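Local coordinates for protein soluble lytic murein transglycosylase (Escherichia coli, PDB 1QTE) that cleaves the beta-1,4-glycosidic bonds between N-acetylmuramic acid and N-acetylglucosamine in peptidoglycan, leaving a 1,6-anhydro bond on the muramic acid, at residues 430-435 with 445-450; 477-482 with 492-497; 551-556 with 581-586. All coordinates share one frame; numbering follows the deposited sequence.

Interaction 1 of 3, residues 430-435 with 445-450. With DAL (D-alanine), chain Q; SO4 (sulfate ion), chain C.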
loop_
_atom_site.group_PDB
_atom_site.type_symbol
_atom_site.label_atom_id
_atom_site.label_comp_id
_atom_site.label_asym_id
_atom_site.label_seq_id
_atom_site.Cartn_x
_atom_site.Cartn_y
_atom_site.Cartn_z
ATOM N N ASP A 430 4.719 -14.448 10.356
ATOM C CA ASP A 430 4.210 -13.116 10.037
ATOM C C ASP A 430 4.494 -12.108 11.151
ATOM O O ASP A 430 4.826 -10.958 10.878
ATOM C CB ASP A 430 2.721 -13.137 9.686
ATOM C CG ASP A 430 1.889 -14.002 10.615
ATOM O OD1 ASP A 430 2.359 -14.446 11.691
ATOM O OD2 ASP A 430 0.724 -14.244 10.242
ATOM N N LEU A 431 4.391 -12.546 12.401
ATOM C CA LEU A 431 4.669 -11.654 13.526
ATOM C C LEU A 431 6.141 -11.272 13.574
ATOM O O LEU A 431 6.482 -10.149 13.921
ATOM C CB LEU A 431 4.224 -12.277 14.856
ATOM C CG LEU A 431 2.729 -12.623 14.951
ATOM C CD1 LEU A 431 2.368 -12.992 16.394
ATOM C CD2 LEU A 431 1.884 -11.453 14.481
ATOM N N SER A 432 7.015 -12.210 13.226
ATOM C CA SER A 432 8.450 -11.938 13.216
ATOM C C SER A 432 8.726 -10.812 12.215
ATOM O O SER A 432 9.385 -9.835 12.545
ATOM C CB SER A 432 9.219 -13.203 12.824
ATOM O OG SER A 432 10.606 -12.951 12.668
ATOM N N VAL A 433 8.167 -10.927 11.010
ATOM C CA VAL A 433 8.368 -9.902 9.980
ATOM C C VAL A 433 7.756 -8.561 10.406
ATOM O O VAL A 433 8.352 -7.508 10.218
ATOM C CB VAL A 433 7.773 -10.350 8.606
ATOM C CG1 VAL A 433 7.929 -9.245 7.587
ATOM C CG2 VAL A 433 8.481 -11.620 8.102
ATOM N N GLN A 434 6.585 -8.613 11.029
ATOM C CA GLN A 434 5.884 -7.412 11.482
ATOM C C GLN A 434 6.702 -6.624 12.505
ATOM O O GLN A 434 6.733 -5.392 12.472
ATOM C CB GLN A 434 4.530 -7.803 12.073
ATOM C CG GLN A 434 3.610 -6.633 12.421
ATOM C CD GLN A 434 2.318 -7.103 13.070
ATOM O OE1 GLN A 434 1.985 -8.282 13.015
ATOM N NE2 GLN A 434 1.577 -6.174 13.677
ATOM N N ALA A 435 7.372 -7.336 13.409
ATOM C CA ALA A 435 8.192 -6.686 14.423
ATOM C C ALA A 435 9.449 -6.060 13.797
ATOM O O ALA A 435 9.879 -4.983 14.217
ATOM C CB ALA A 435 8.564 -7.674 15.509
ATOM N N LEU A 445 18.263 -9.749 9.055
ATOM C CA LEU A 445 17.805 -10.603 7.967
ATOM C C LEU A 445 17.163 -11.937 8.300
ATOM O O LEU A 445 16.244 -12.366 7.596
ATOM C CB LEU A 445 18.935 -10.815 6.955
ATOM C CG LEU A 445 19.466 -9.526 6.311
ATOM C CD1 LEU A 445 20.452 -9.876 5.209
ATOM C CD2 LEU A 445 18.318 -8.709 5.738
ATOM N N GLU A 446 17.619 -12.598 9.361
ATOM C CA GLU A 446 17.039 -13.893 9.686
ATOM C C GLU A 446 15.576 -13.807 10.105
ATOM O O GLU A 446 14.771 -14.665 9.737
ATOM C CB GLU A 446 17.860 -14.645 10.742
ATOM C CG GLU A 446 17.429 -16.107 10.825
ATOM C CD GLU A 446 18.261 -16.958 11.767
ATOM O OE1 GLU A 446 18.963 -16.407 12.640
ATOM O OE2 GLU A 446 18.190 -18.199 11.633
ATOM N N GLU A 447 15.240 -12.776 10.876
ATOM C CA GLU A 447 13.870 -12.575 11.341
ATOM C C GLU A 447 13.005 -11.954 10.246
ATOM O O GLU A 447 11.789 -12.152 10.223
ATOM C CB GLU A 447 13.836 -11.698 12.600
ATOM C CG GLU A 447 14.477 -12.318 13.845
ATOM C CD GLU A 447 16.002 -12.364 13.785
ATOM O OE1 GLU A 447 16.622 -11.458 13.180
ATOM O OE2 GLU A 447 16.583 -13.313 14.347
ATOM N N ARG A 448 13.640 -11.216 9.334
ATOM C CA ARG A 448 12.932 -10.580 8.228
ATOM C C ARG A 448 12.552 -11.584 7.149
ATOM O O ARG A 448 11.560 -11.397 6.450
ATOM C CB ARG A 448 13.791 -9.484 7.574
ATOM C CG ARG A 448 14.106 -8.267 8.452
ATOM C CD ARG A 448 14.780 -7.148 7.636
ATOM N NE ARG A 448 13.911 -6.692 6.559
ATOM C CZ ARG A 448 14.323 -6.307 5.352
ATOM N NH1 ARG A 448 15.616 -6.232 5.058
ATOM N NH2 ARG A 448 13.427 -5.940 4.450
ATOM N N PHE A 449 13.348 -12.642 7.007
ATOM C CA PHE A 449 13.101 -13.645 5.975
ATOM C C PHE A 449 13.114 -15.070 6.522
ATOM O O PHE A 449 13.971 -15.893 6.166
ATOM C CB PHE A 449 14.125 -13.457 4.850
ATOM C CG PHE A 449 14.108 -12.071 4.258
ATOM C CD1 PHE A 449 13.120 -11.711 3.338
ATOM C CD2 PHE A 449 14.998 -11.095 4.700
ATOM C CE1 PHE A 449 13.016 -10.402 2.882
ATOM C CE2 PHE A 449 14.903 -9.780 4.248
ATOM C CZ PHE A 449 13.905 -9.434 3.338
ATOM N N PRO A 450 12.128 -15.394 7.375
ATOM C CA PRO A 450 12.040 -16.730 7.964
ATOM C C PRO A 450 11.687 -17.806 6.942
ATOM O O PRO A 450 11.024 -17.534 5.939
ATOM C CB PRO A 450 10.946 -16.564 9.014
ATOM C CG PRO A 450 10.040 -15.535 8.419
ATOM C CD PRO A 450 11.009 -14.535 7.817
HETATM N N DAL Q . 8.086 -3.508 3.784
HETATM C CA DAL Q . 9.442 -3.984 4.042
HETATM C CB DAL Q . 10.360 -3.593 2.883
HETATM C C DAL Q . 9.497 -5.487 4.276
HETATM O O DAL Q . 10.472 -5.938 4.910
HETATM O OXT DAL Q . 8.569 -6.190 3.830
HETATM S S SO4 C . 15.936 -5.151 1.239
HETATM O O1 SO4 C . 16.132 -5.803 -0.073
HETATM O O2 SO4 C . 16.741 -5.838 2.273
HETATM O O3 SO4 C . 16.372 -3.745 1.126
HETATM O O4 SO4 C . 14.511 -5.184 1.632
#
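Ser432 and Glu447 make the tight part of this contact. Ser432 OG donates a hydrogen bond to the backbone Glu447 O at 2.8 Å. The hydroxyl is anti to its own backbone N (chi1 174°), which carries it off the helix and across to the carbonyl. It meets that oxygen well off the C=O line, at a C=O...OG angle of 116°. The same OG packs against Glu447 CB at 3.5 Å. Beyond CB, the Glu447 chain bends away from the contact, and its carboxylate forms a salt bridge with Arg421.

Next to this polar link, Val433 supplies a single methyl. Its CG2 rests on the carbonyl oxygen Arg448 O at 3.5 Å and, more loosely, on Pro450 CD at 3.9 Å. The Val433 and Pro450 side chains cross at about a right angle. No hydrogen bond holds this half.

The Arg448 side chain turns away from the contact, while its backbone O stays against Val433. It starts out from the far side of its helix and bends at chi3 (61°). The guanidinium then lies over Phe449 CE2, which is 3.6 Å from its plane. Its edge grips two bound groups. NH2 donates to D-alanine O at 3.0 Å and also to sulfate O4, while NH1 donates to sulfate O2 at 3.0 Å. NH1 has a further partner in Trp442 O. Arg448 therefore links this buried helix pair to the bound D-alanine. The sulfate is probably from the crystallisation liquor.

Helix 429-438 and the short helix 445-448 thus pack through one serine and one valine. Around them, Ser432 touches Phe424 of helix 413-425, Ala435 packs on helix 397-408, and Leu445 and Phe449 rest against helix 582-601.

Interaction 2 of 3, residues 477-482 with 492-497. With NAG (2-acetamido-2-deoxy-beta-D-glucopyranose), chain B.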
loop_
_atom_site.group_PDB
_atom_site.type_symbol
_atom_site.label_atom_id
_atom_site.label_comp_id
_atom_site.label_asym_id
_atom_site.label_seq_id
_atom_site.Cartn_x
_atom_site.Cartn_y
_atom_site.Cartn_z
ATOM N N GLN A 477 7.120 -11.351 -0.449
ATOM C CA GLN A 477 6.761 -10.043 -0.997
ATOM C C GLN A 477 5.249 -9.830 -0.979
ATOM O O GLN A 477 4.770 -8.755 -0.618
ATOM C CB GLN A 477 7.283 -9.915 -2.436
ATOM C CG GLN A 477 6.707 -8.742 -3.242
ATOM C CD GLN A 477 7.083 -7.374 -2.701
ATOM O OE1 GLN A 477 8.116 -7.203 -2.046
ATOM N NE2 GLN A 477 6.240 -6.386 -2.976
ATOM N N GLU A 478 4.504 -10.868 -1.355
ATOM C CA GLU A 478 3.056 -10.782 -1.419
ATOM C C GLU A 478 2.308 -10.614 -0.098
ATOM O O GLU A 478 1.485 -9.708 0.044
ATOM C CB GLU A 478 2.482 -12.012 -2.145
ATOM C CG GLU A 478 2.821 -12.106 -3.642
ATOM C CD GLU A 478 2.131 -11.038 -4.495
ATOM O OE1 GLU A 478 1.434 -10.164 -3.947
ATOM O OE2 GLU A 478 2.289 -11.073 -5.735
ATOM N N SER A 479 2.630 -11.457 0.879
ATOM C CA SER A 479 1.902 -11.453 2.151
ATOM C C SER A 479 2.672 -11.203 3.437
ATOM O O SER A 479 2.057 -11.158 4.507
ATOM C CB SER A 479 1.228 -12.810 2.310
ATOM O OG SER A 479 2.222 -13.823 2.415
ATOM N N ALA A 480 3.991 -11.059 3.355
ATOM C CA ALA A 480 4.806 -10.889 4.560
ATOM C C ALA A 480 4.513 -12.069 5.512
ATOM O O ALA A 480 4.567 -11.936 6.737
ATOM C CB ALA A 480 4.523 -9.545 5.228
ATOM N N TRP A 481 4.200 -13.218 4.908
ATOM C CA TRP A 481 3.900 -14.485 5.589
ATOM C C TRP A 481 2.585 -14.635 6.367
ATOM O O TRP A 481 2.420 -15.598 7.114
ATOM C CB TRP A 481 5.092 -14.940 6.447
ATOM C CG TRP A 481 6.324 -15.259 5.622
ATOM C CD1 TRP A 481 7.560 -14.678 5.731
ATOM C CD2 TRP A 481 6.413 -16.192 4.541
ATOM N NE1 TRP A 481 8.407 -15.194 4.782
ATOM C CE2 TRP A 481 7.734 -16.124 4.037
ATOM C CE3 TRP A 481 5.506 -17.081 3.945
ATOM C CZ2 TRP A 481 8.170 -16.910 2.965
ATOM C CZ3 TRP A 481 5.938 -17.860 2.881
ATOM C CH2 TRP A 481 7.264 -17.768 2.402
ATOM N N ASN A 482 1.655 -13.700 6.199
ATOM C CA ASN A 482 0.360 -13.809 6.867
ATOM C C ASN A 482 -0.555 -14.573 5.899
ATOM O O ASN A 482 -0.954 -14.038 4.864
ATOM C CB ASN A 482 -0.221 -12.420 7.166
ATOM C CG ASN A 482 -1.614 -12.489 7.774
ATOM O OD1 ASN A 482 -2.193 -13.567 7.916
ATOM N ND2 ASN A 482 -2.156 -11.338 8.132
ATOM N N SER A 492 -5.827 -12.979 -2.211
ATOM C CA SER A 492 -5.831 -13.728 -0.958
ATOM C C SER A 492 -4.645 -14.610 -0.579
ATOM O O SER A 492 -4.071 -15.316 -1.415
ATOM C CB SER A 492 -7.086 -14.605 -0.897
ATOM O OG SER A 492 -8.267 -13.845 -1.054
ATOM N N GLY A 493 -4.382 -14.647 0.728
ATOM C CA GLY A 493 -3.351 -15.513 1.277
ATOM C C GLY A 493 -1.886 -15.262 1.005
ATOM O O GLY A 493 -1.495 -14.195 0.528
ATOM N N LEU A 494 -1.088 -16.282 1.320
ATOM C CA LEU A 494 0.365 -16.246 1.197
ATOM C C LEU A 494 0.902 -15.730 -0.120
ATOM O O LEU A 494 1.859 -14.964 -0.138
ATOM C CB LEU A 494 0.959 -17.632 1.467
ATOM C CG LEU A 494 0.736 -18.195 2.879
ATOM C CD1 LEU A 494 1.249 -19.640 2.953
ATOM C CD2 LEU A 494 1.443 -17.324 3.896
ATOM N N MET A 495 0.292 -16.166 -1.219
ATOM C CA MET A 495 0.738 -15.750 -2.539
ATOM C C MET A 495 -0.198 -14.742 -3.210
ATOM O O MET A 495 -0.074 -14.455 -4.404
ATOM C CB MET A 495 1.028 -16.986 -3.405
ATOM C CG MET A 495 2.090 -17.880 -2.764
ATOM S SD MET A 495 2.693 -19.293 -3.725
ATOM C CE MET A 495 3.730 -18.438 -4.933
ATOM N N GLN A 496 -1.115 -14.183 -2.413
ATOM C CA GLN A 496 -2.042 -13.159 -2.885
ATOM C C GLN A 496 -2.677 -13.500 -4.227
ATOM O O GLN A 496 -2.499 -12.796 -5.223
ATOM C CB GLN A 496 -1.314 -11.814 -2.934
ATOM C CG GLN A 496 -1.049 -11.247 -1.532
ATOM C CD GLN A 496 -2.329 -10.779 -0.860
ATOM O OE1 GLN A 496 -2.811 -9.683 -1.125
ATOM N NE2 GLN A 496 -2.901 -11.623 -0.010
ATOM N N ILE A 497 -3.442 -14.584 -4.219
ATOM C CA ILE A 497 -4.104 -15.079 -5.415
ATOM C C ILE A 497 -5.494 -14.477 -5.585
ATOM O O ILE A 497 -6.278 -14.453 -4.646
ATOM C CB ILE A 497 -4.219 -16.626 -5.359
ATOM C CG1 ILE A 497 -2.830 -17.239 -5.103
ATOM C CG2 ILE A 497 -4.780 -17.176 -6.688
ATOM C CD1 ILE A 497 -2.853 -18.732 -4.785
HETATM C C1 NAG B . 1.572 -6.308 -1.276
HETATM C C2 NAG B . 0.114 -6.725 -1.551
HETATM C C3 NAG B . -0.025 -7.670 -2.785
HETATM C C4 NAG B . 0.694 -7.017 -4.000
HETATM C C5 NAG B . 2.158 -6.565 -3.615
HETATM C C6 NAG B . 2.687 -5.692 -4.760
HETATM C C7 NAG B . -1.332 -6.971 0.449
HETATM C C8 NAG B . -1.633 -7.885 1.638
HETATM N N2 NAG B . -0.372 -7.399 -0.365
HETATM O O3 NAG B . -1.416 -7.901 -3.066
HETATM O O4 NAG B . 0.747 -7.884 -5.138
HETATM O O5 NAG B . 2.138 -5.724 -2.461
HETATM O O6 NAG B . 3.984 -5.219 -4.439
HETATM O O7 NAG B . -1.948 -5.920 0.265
#
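The sugar-binding site of the Slt-type domain is built here, where the end of helix 468-479 meets the loop before helix 499-509. The side chains of Glu478, the predicted active-site residue, and Gln496 cross at a slant, their flat ends turned 43° from each other. Gln496 CG packs 3.4 Å from the backbone Glu478 O, and Gln496 CB is equally close to Glu478 OE1. Ser479 OG lies 2.8 Å from Leu494 O, but Ala475 O competes for its one proton, so this bond is possible and not settled. Further along, Leu494 CD2 lies at the edge of the Trp481 ring, 4.1 Å from CE3.

The loop turns through a type I turn, Gly493 to Gln496, and a G1 beta bulge, in which Gln496 and Ile497 both face Ser492. Gln496 NE2 donates to Gly493 O at 3.0 Å with an almost straight bond (176°), in the plane of both groups. This fixes the rotation of the amide and leaves OE1 on the sugar side.

N-acetylglucosamine is held by both segments. Its O4 donates to Glu478 OE1 at 2.7 Å, its N2 to Glu478 O, and its O3 to Gln496 OE1 at 3.0 Å. Gln477 NE2 donates to O6. Tyr587 OH bonds the other carboxylate oxygen, OE2. In peptidoglycan, O4 of this sugar type carries the bond to N-acetylmuramic acid. A carboxylate oxygen directly on O4 is consistent with Glu478 acting at the scissile oxygen.

Interaction 3 of 3, residues 551-556 with 581-586. With NAG (2-acetamido-2-deoxy-beta-D-glucopyranose), chain B.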
loop_
_atom_site.group_PDB
_atom_site.type_symbol
_atom_site.label_atom_id
_atom_site.label_comp_id
_atom_site.label_asym_id
_atom_site.label_seq_id
_atom_site.Cartn_x
_atom_site.Cartn_y
_atom_site.Cartn_z
ATOM N N ALA A 551 5.372 -10.819 -14.610
ATOM C CA ALA A 551 4.122 -11.423 -15.097
ATOM C C ALA A 551 3.170 -11.781 -13.952
ATOM O O ALA A 551 1.958 -11.614 -14.069
ATOM C CB ALA A 551 4.418 -12.660 -15.935
ATOM N N TYR A 552 3.725 -12.253 -12.837
ATOM C CA TYR A 552 2.908 -12.615 -11.683
ATOM C C TYR A 552 2.205 -11.368 -11.144
ATOM O O TYR A 552 1.032 -11.414 -10.783
ATOM C CB TYR A 552 3.773 -13.253 -10.588
ATOM C CG TYR A 552 2.978 -13.987 -9.519
ATOM C CD1 TYR A 552 2.495 -13.318 -8.390
ATOM C CD2 TYR A 552 2.688 -15.348 -9.652
ATOM C CE1 TYR A 552 1.736 -13.990 -7.423
ATOM C CE2 TYR A 552 1.938 -16.027 -8.697
ATOM C CZ TYR A 552 1.463 -15.344 -7.584
ATOM O OH TYR A 552 0.715 -16.020 -6.649
ATOM N N ASN A 553 2.907 -10.240 -11.163
ATOM C CA ASN A 553 2.363 -8.979 -10.660
ATOM C C ASN A 553 1.496 -8.183 -11.650
ATOM O O ASN A 553 0.405 -7.729 -11.299
ATOM C CB ASN A 553 3.511 -8.101 -10.137
ATOM C CG ASN A 553 3.029 -6.784 -9.533
ATOM O OD1 ASN A 553 3.250 -5.720 -10.097
ATOM N ND2 ASN A 553 2.367 -6.859 -8.377
ATOM N N ALA A 554 1.976 -8.029 -12.881
ATOM C CA ALA A 554 1.267 -7.241 -13.899
ATOM C C ALA A 554 0.562 -8.033 -14.999
ATOM O O ALA A 554 -0.145 -7.453 -15.831
ATOM C CB ALA A 554 2.235 -6.235 -14.532
ATOM N N GLY A 555 0.771 -9.344 -15.022
ATOM C CA GLY A 555 0.147 -10.172 -16.050
ATOM C C GLY A 555 1.050 -10.401 -17.257
ATOM O O GLY A 555 1.837 -9.516 -17.628
ATOM N N PRO A 556 0.975 -11.593 -17.882
ATOM C CA PRO A 556 1.768 -11.980 -19.054
ATOM C C PRO A 556 1.705 -10.991 -20.222
ATOM O O PRO A 556 2.714 -10.749 -20.870
ATOM C CB PRO A 556 1.161 -13.330 -19.450
ATOM C CG PRO A 556 0.719 -13.896 -18.150
ATOM C CD PRO A 556 0.111 -12.703 -17.442
ATOM N N PHE A 581 5.722 0.509 -14.838
ATOM C CA PHE A 581 4.828 0.499 -13.677
ATOM C C PHE A 581 5.728 0.506 -12.447
ATOM O O PHE A 581 6.516 -0.422 -12.260
ATOM C CB PHE A 581 3.964 -0.767 -13.630
ATOM C CG PHE A 581 2.918 -0.849 -14.706
ATOM C CD1 PHE A 581 2.776 0.162 -15.661
ATOM C CD2 PHE A 581 2.075 -1.957 -14.770
ATOM C CE1 PHE A 581 1.806 0.062 -16.669
ATOM C CE2 PHE A 581 1.110 -2.065 -15.766
ATOM C CZ PHE A 581 0.979 -1.049 -16.719
ATOM N N SER A 582 5.630 1.547 -11.626
ATOM C CA SER A 582 6.440 1.638 -10.411
ATOM C C SER A 582 6.205 0.458 -9.457
ATOM O O SER A 582 7.149 -0.019 -8.831
ATOM C CB SER A 582 6.190 2.967 -9.692
ATOM O OG SER A 582 4.817 3.137 -9.404
ATOM N N GLU A 583 4.957 0.004 -9.328
ATOM C CA GLU A 583 4.649 -1.135 -8.454
ATOM C C GLU A 583 5.386 -2.394 -8.917
ATOM O O GLU A 583 6.016 -3.083 -8.118
ATOM C CB GLU A 583 3.139 -1.437 -8.426
ATOM C CG GLU A 583 2.784 -2.696 -7.607
ATOM C CD GLU A 583 1.310 -3.112 -7.704
ATOM O OE1 GLU A 583 0.453 -2.246 -7.993
ATOM O OE2 GLU A 583 1.006 -4.309 -7.485
ATOM N N THR A 584 5.294 -2.688 -10.210
ATOM C CA THR A 584 5.936 -3.877 -10.773
ATOM C C THR A 584 7.460 -3.779 -10.733
ATOM O O THR A 584 8.148 -4.768 -10.480
ATOM C CB THR A 584 5.450 -4.140 -12.216
ATOM O OG1 THR A 584 4.020 -4.115 -12.238
ATOM C CG2 THR A 584 5.915 -5.508 -12.700
ATOM N N ARG A 585 7.986 -2.585 -10.982
ATOM C CA ARG A 585 9.429 -2.370 -10.952
ATOM C C ARG A 585 9.954 -2.643 -9.527
ATOM O O ARG A 585 10.951 -3.343 -9.349
ATOM C CB ARG A 585 9.761 -0.942 -11.401
ATOM C CG ARG A 585 11.257 -0.638 -11.507
ATOM C CD ARG A 585 11.512 0.742 -12.100
ATOM N NE ARG A 585 11.008 1.831 -11.270
ATOM C CZ ARG A 585 10.040 2.667 -11.641
ATOM N NH1 ARG A 585 9.449 2.529 -12.818
ATOM N NH2 ARG A 585 9.656 3.645 -10.831
ATOM N N GLY A 586 9.261 -2.107 -8.524
ATOM C CA GLY A 586 9.665 -2.318 -7.139
ATOM C C GLY A 586 9.480 -3.768 -6.718
ATOM O O GLY A 586 10.293 -4.329 -5.967
HETATM C C1 NAG B . 1.572 -6.308 -1.276
HETATM C C2 NAG B . 0.114 -6.725 -1.551
HETATM C C3 NAG B . -0.025 -7.670 -2.785
HETATM C C4 NAG B . 0.694 -7.017 -4.000
HETATM C C5 NAG B . 2.158 -6.565 -3.615
HETATM C C6 NAG B . 2.687 -5.692 -4.760
HETATM C C7 NAG B . -1.332 -6.971 0.449
HETATM C C8 NAG B . -1.633 -7.885 1.638
HETATM N N2 NAG B . -0.372 -7.399 -0.365
HETATM O O3 NAG B . -1.416 -7.901 -3.066
HETATM O O4 NAG B . 0.747 -7.884 -5.138
HETATM O O5 NAG B . 2.138 -5.724 -2.461
HETATM O O6 NAG B . 3.984 -5.219 -4.439
HETATM O O7 NAG B . -1.948 -5.920 0.265
#
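Two helix ends meet beside the sugar site of the catalytic domain: the last turn of helix 545-554 and the first turn of helix 582-601. Asn553 is the main link, because its amide bonds to two successive residues of the other helix. Thr584 OG1 donates to Asn553 OD1 at 2.8 Å. The hydroxyl lies in the plane of the amide carbonyl, at a C=O...OG1 angle of 155°. From the other end of the amide, Asn553 ND2 donates to Glu583 OE2 at 3.0 Å.

The two flat groups are steeply turned against each other, with planes 67° apart. ND2 meets OE2 on its anti side, 31° out of the carboxylate plane. The bond does lie close to the amide's own plane. With both ends of the amide engaged, its flip is decided: oxygen to the threonine, nitrogen to the glutamate.

Ala554 CB packs beside Thr584 OG1 at 3.6 Å. Its apolar touch is Phe581 CD2, at 4.3 Å. Phe581 is the N-cap residue of helix 582-601, and its ring packs edge-to-face with Trp562 of helix 556-566. Ala554 and Thr584 rest on the same tryptophan, and Thr584 is buried there.

The glutamate side is exposed and faces the ligand. Glu583 OE2 comes within 3.5 Å of C6 of the bound N-acetylglucosamine, and Asn553 ND2 is 3.8 Å from its O4. Neither approach is a hydrogen bond to the sugar. After helix 545-554, Gly555 follows with positive phi and is the N-cap of helix 556-566. The Asn553 pair of bonds thus joins helix 545-554 to the start of helix 582-601 at the wall of the sugar site, in a domain whose family belongs to the lysozyme clan.

How the interactions relate
The three contacts follow one another along the chain and lie around the ligand-binding groove. Interactions 1 and 2 touch: Asp430 OD2 packs 3.4 Å from Asn482 CA, and their centres are about 14 Å apart. Interactions 2 and 3 also touch. Tyr552 OH lies 2.8 Å from Met495 O, a probable hydrogen bond, and Tyr552 CE1 packs 3.4 Å from Glu478 OE2. Both also contact the same N-acetylglucosamine. Interactions 1 and 3 do not meet, their nearest atoms being about 11 Å apart. Interaction 1 instead reaches the D-alanine, while interactions 2 and 3 hold or flank the sugar near the predicted active-site Glu478.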